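Local coordinates for hypothetical protein Lmaj011689 (Leishmania major, PDB 1YQF) that is of unknown function but resembles human p32 in sequence, belongs to the MAM33 mitochondrial glycoprotein family and is seen as an assembly of three chains, at residues E127-L130 with A131-G135; E177-V180 with L181-W185. One frame throughout, in Å; residues are numbered along the deposited sequence.

Contact 1: E127-L130 with A131-G135; sequences EAAL and AKDTG
The backbone of this short helical segment is held first by Lys-132 N, which donates to Ala-128 O at 2.9 Å. Asp-133 N reaches Ala-129 O at the same i to i+4 spacing, although the position of that oxygen is less certain. Ala-131 N is shared weakly between Glu-127 O, at 3.4 Å, and Ala-128 O, at 3.1 Å.

Helix 128-132 is barely more than one turn long, with Glu-127 at its N-cap position and Asp-133 the first residue to leave helical backbone angles. It follows strand 116-125, the last of the antiparallel sheet, and leads toward helix 136-144, whose Arg-142 hydrogen-bonds through NH1 to the carbonyls of Leu-130 and Asp-133.

Apolar contact within the turn comes from the lysine chain. Its bend at chi3 (-79°) carries CE back alongside the methyl of Ala-128, with Lys-132 CE to Ala-128 CB at 3.9 Å, while NZ goes on to a weak hydrogen bond with Thr-99 OG1 on strand 92-99.

The carboxylate of Asp-133 approaches the Ala-129 methyl with both oxygens, OD1 lying 3.6 Å from Ala-129 CB. That placement is doubtful, however, because Asp-133 CG is modelled too close to Ala-129 O, and the exact rotation of the group carries little weight.

Contact 2: E177-V180 with L181-W185; sequences EFVV and LYSFW
Phe-178 and Tyr-182 lie side by side one helical turn apart and point the same way. Their ring centroids are 5.4 Å apart and their planes meet at 34°, an oblique pairing in which Phe-178 CZ approaches Tyr-182 CD1 to 3.7 Å. With CG anti to the backbone N in both residues, the two rings set out from the helix in the same direction, and Tyr-182 CB sits over one face of the phenylalanine ring, displaced toward its rim.

Val-180 and Phe-184 also lie side by side, a valine branch against an aromatic ring. Phe-184 has CG beside its backbone N (chi1 -71°), which swings the ring back over the preceding turn: Val-180 O lies 3.3 Å above the ring plane near the rim, and Val-180 CG1 meets Phe-184 CE2 at 3.5 Å.

These pairs follow the i to i+4 spacing of the long C-terminal helix 173-202, where it runs past the antiparallel sheet. Phe-178, Val-179 and Tyr-182 all pack on Tyr-80 of strand 74-81, and the Tyr-182 ring also makes an edge-to-face contact with Phe-65.

Ser-183 doubles the helix bond at its level. Its OG and N both donate to Val-179 O, each at 2.9 Å, from opposite faces of the carbonyl plane, the hydroxyl standing 36° out of that plane. On another side of the helix, Leu-181 CD1 runs alongside the extended Glu-177 chain, 4.0 Å from Glu-177 CG.

Overall arrangement
Contacts 1 and 2 belong to different helices: 128-132 is a brief turn following the last strand of the sheet, whereas 177-185 is part of the long helix 173-202. Their centres are 25 Å apart, their nearest atoms about 15 Å, and they do not touch. The sheet connects them, since strand 105-113 offers Thr-105 to contact 1 and Ile-112 to contact 2. Contact 1 lies farther out, its centre 16 Å from that of the chain against 9 Å for contact 2. At the assembly level, Thr-134 of contact 1 packs on Glu-144 of a second subunit, while no other chain touches 177-185.

Contact 1: E127-L130 with A131-G135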
loop_
_atom_site.group_PDB
_atom_site.type_symbol
_atom_site.label_atom_id
_atom_site.label_comp_id
_atom_site.label_asym_id
_atom_site.label_seq_id
_atom_site.Cartn_x
_atom_site.Cartn_y
_atom_site.Cartn_z
ATOM N N GLU A 127 16.709 15.344 -6.861
ATOM C CA GLU A 127 16.550 16.364 -5.825
ATOM C C GLU A 127 16.137 15.796 -4.463
ATOM O O GLU A 127 15.408 14.803 -4.369
ATOM C CB GLU A 127 15.562 17.442 -6.284
ATOM C CG GLU A 127 14.147 16.955 -6.538
ATOM C CD GLU A 127 13.249 18.045 -7.096
ATOM O OE1 GLU A 127 13.601 18.619 -8.150
ATOM O OE2 GLU A 127 12.194 18.331 -6.479
ATOM N N ALA A 128 16.624 16.457 -3.415
ATOM C CA ALA A 128 16.383 16.068 -2.025
ATOM C C ALA A 128 14.909 15.997 -1.621
ATOM O O ALA A 128 14.509 15.059 -0.938
ATOM C CB ALA A 128 17.128 17.020 -1.089
ATOM N N ALA A 129 14.115 16.990 -2.014
ATOM C CA ALA A 129 12.698 17.032 -1.639
ATOM C C ALA A 129 11.926 15.872 -2.263
ATOM O O ALA A 129 11.010 15.329 -1.661
ATOM C CB ALA A 129 12.074 18.352 -2.043
ATOM N N LEU A 130 12.313 15.495 -3.474
ATOM C CA LEU A 130 11.701 14.364 -4.157
ATOM C C LEU A 130 11.902 13.073 -3.362
ATOM O O LEU A 130 11.017 12.223 -3.309
ATOM C CB LEU A 130 12.297 14.222 -5.558
ATOM C CG LEU A 130 11.732 13.151 -6.489
ATOM C CD1 LEU A 130 10.237 13.323 -6.697
ATOM C CD2 LEU A 130 12.463 13.216 -7.817
ATOM N N ALA A 131 13.069 12.952 -2.737
ATOM C CA ALA A 131 13.425 11.783 -1.939
ATOM C C ALA A 131 12.799 11.804 -0.544
ATOM O O ALA A 131 12.340 10.771 -0.051
ATOM C CB ALA A 131 14.939 11.695 -1.817
ATOM N N LYS A 132 12.778 12.978 0.083
ATOM C CA LYS A 132 12.490 13.077 1.521
ATOM C C LYS A 132 11.136 13.687 1.883
ATOM O O LYS A 132 10.739 13.631 3.043
ATOM C CB LYS A 132 13.623 13.836 2.227
ATOM C CG LYS A 132 14.919 13.044 2.257
ATOM C CD LYS A 132 16.023 13.761 3.011
ATOM C CE LYS A 132 16.672 14.853 2.178
ATOM N NZ LYS A 132 17.811 15.478 2.911
ATOM N N ASP A 133 10.418 14.241 0.910
ATOM C CA ASP A 133 9.085 14.788 1.174
ATOM C C ASP A 133 8.185 13.692 1.737
ATOM O O ASP A 133 8.249 12.540 1.307
ATOM C CB ASP A 133 8.444 15.375 -0.094
ATOM C CG ASP A 133 8.894 16.806 -0.393
ATOM O OD1 ASP A 133 9.610 17.422 0.425
ATOM O OD2 ASP A 133 8.567 17.401 -1.443
ATOM N N THR A 134 7.368 14.052 2.721
ATOM C CA THR A 134 6.367 13.136 3.268
ATOM C C THR A 134 5.056 13.368 2.538
ATOM O O THR A 134 4.879 14.397 1.881
ATOM C CB THR A 134 6.169 13.350 4.786
ATOM O OG1 THR A 134 6.062 14.752 5.088
ATOM C CG2 THR A 134 7.389 12.879 5.560
ATOM N N GLY A 135 4.148 12.405 2.643
ATOM C CA GLY A 135 2.835 12.530 2.035
ATOM C C GLY A 135 2.543 11.489 0.974
ATOM O O GLY A 135 3.438 10.796 0.482
#

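Contact 2: E177-V180 with L181-W185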
loop_
_atom_site.group_PDB
_atom_site.type_symbol
_atom_site.label_atom_id
_atom_site.label_comp_id
_atom_site.label_asym_id
_atom_site.label_seq_id
_atom_site.Cartn_x
_atom_site.Cartn_y
_atom_site.Cartn_z
ATOM N N GLU A 177 21.396 -0.463 16.791
ATOM C CA GLU A 177 21.085 -0.739 18.190
ATOM C C GLU A 177 20.409 0.467 18.832
ATOM O O GLU A 177 19.517 0.306 19.659
ATOM C CB GLU A 177 22.358 -1.106 18.963
ATOM C CG GLU A 177 22.150 -1.394 20.445
ATOM C CD GLU A 177 23.435 -1.809 21.141
ATOM O OE1 GLU A 177 23.819 -2.994 21.025
ATOM O OE2 GLU A 177 24.064 -0.952 21.802
ATOM N N PHE A 178 20.830 1.671 18.445
ATOM C CA PHE A 178 20.177 2.888 18.916
ATOM C C PHE A 178 18.710 2.889 18.504
ATOM O O PHE A 178 17.833 3.043 19.346
ATOM C CB PHE A 178 20.853 4.142 18.362
ATOM C CG PHE A 178 20.061 5.396 18.592
ATOM C CD1 PHE A 178 20.056 6.003 19.838
ATOM C CD2 PHE A 178 19.299 5.955 17.573
ATOM C CE1 PHE A 178 19.321 7.159 20.064
ATOM C CE2 PHE A 178 18.555 7.106 17.793
ATOM C CZ PHE A 178 18.566 7.710 19.038
ATOM N N VAL A 179 18.458 2.718 17.207
ATOM C CA VAL A 179 17.101 2.730 16.668
ATOM C C VAL A 179 16.213 1.718 17.388
ATOM O O VAL A 179 15.092 2.045 17.775
ATOM C CB VAL A 179 17.079 2.441 15.147
ATOM C CG1 VAL A 179 15.641 2.282 14.634
ATOM C CG2 VAL A 179 17.786 3.549 14.382
ATOM N N VAL A 180 16.715 0.497 17.555
ATOM C CA VAL A 180 15.975 -0.561 18.242
ATOM C C VAL A 180 15.646 -0.135 19.672
ATOM O O VAL A 180 14.510 -0.265 20.116
ATOM C CB VAL A 180 16.771 -1.894 18.281
ATOM C CG1 VAL A 180 16.030 -2.956 19.089
ATOM C CG2 VAL A 180 17.021 -2.416 16.880
ATOM N N LEU A 181 16.652 0.373 20.376
ATOM C CA LEU A 181 16.509 0.802 21.766
ATOM C C LEU A 181 15.599 2.016 21.904
ATOM O O LEU A 181 14.850 2.126 22.872
ATOM C CB LEU A 181 17.879 1.127 22.376
ATOM C CG LEU A 181 18.787 -0.042 22.768
ATOM C CD1 LEU A 181 20.113 0.495 23.292
ATOM C CD2 LEU A 181 18.133 -0.953 23.801
ATOM N N TYR A 182 15.676 2.926 20.939
ATOM C CA TYR A 182 14.871 4.140 20.955
ATOM C C TYR A 182 13.419 3.804 20.648
ATOM O O TYR A 182 12.511 4.418 21.194
ATOM C CB TYR A 182 15.397 5.160 19.943
ATOM C CG TYR A 182 14.824 6.542 20.134
ATOM C CD1 TYR A 182 15.439 7.456 20.975
ATOM C CD2 TYR A 182 13.656 6.931 19.484
ATOM C CE1 TYR A 182 14.915 8.728 21.160
ATOM C CE2 TYR A 182 13.121 8.203 19.663
ATOM C CZ TYR A 182 13.756 9.095 20.501
ATOM O OH TYR A 182 13.237 10.354 20.684
ATOM N N SER A 183 13.207 2.813 19.787
ATOM C CA SER A 183 11.861 2.357 19.458
ATOM C C SER A 183 11.169 1.737 20.673
ATOM O O SER A 183 9.998 2.013 20.915
ATOM C CB SER A 183 11.891 1.360 18.301
ATOM O OG SER A 183 12.262 2.007 17.095
ATOM N N PHE A 184 11.894 0.913 21.435
ATOM C CA PHE A 184 11.345 0.304 22.648
ATOM C C PHE A 184 10.958 1.392 23.641
ATOM O O PHE A 184 9.886 1.339 24.234
ATOM C CB PHE A 184 12.349 -0.647 23.329
ATOM C CG PHE A 184 12.602 -1.941 22.584
ATOM C CD1 PHE A 184 11.580 -2.611 21.910
ATOM C CD2 PHE A 184 13.876 -2.503 22.582
ATOM C CE1 PHE A 184 11.835 -3.809 21.236
ATOM C CE2 PHE A 184 14.133 -3.699 21.913
ATOM C CZ PHE A 184 13.113 -4.350 21.240
ATOM N N TRP A 185 11.839 2.377 23.811
ATOM C CA TRP A 185 11.599 3.474 24.742
ATOM C C TRP A 185 10.396 4.301 24.315
ATOM O O TRP A 185 9.496 4.531 25.110
ATOM C CB TRP A 185 12.828 4.383 24.862
ATOM C CG TRP A 185 12.527 5.657 25.598
ATOM C CD1 TRP A 185 12.443 5.820 26.948
ATOM C CD2 TRP A 185 12.244 6.937 25.024
ATOM N NE1 TRP A 185 12.129 7.123 27.252
ATOM C CE2 TRP A 185 12.001 7.831 26.088
ATOM C CE3 TRP A 185 12.165 7.421 23.709
ATOM C CZ2 TRP A 185 11.695 9.178 25.884
ATOM C CZ3 TRP A 185 11.860 8.764 23.507
ATOM C CH2 TRP A 185 11.631 9.626 24.592
#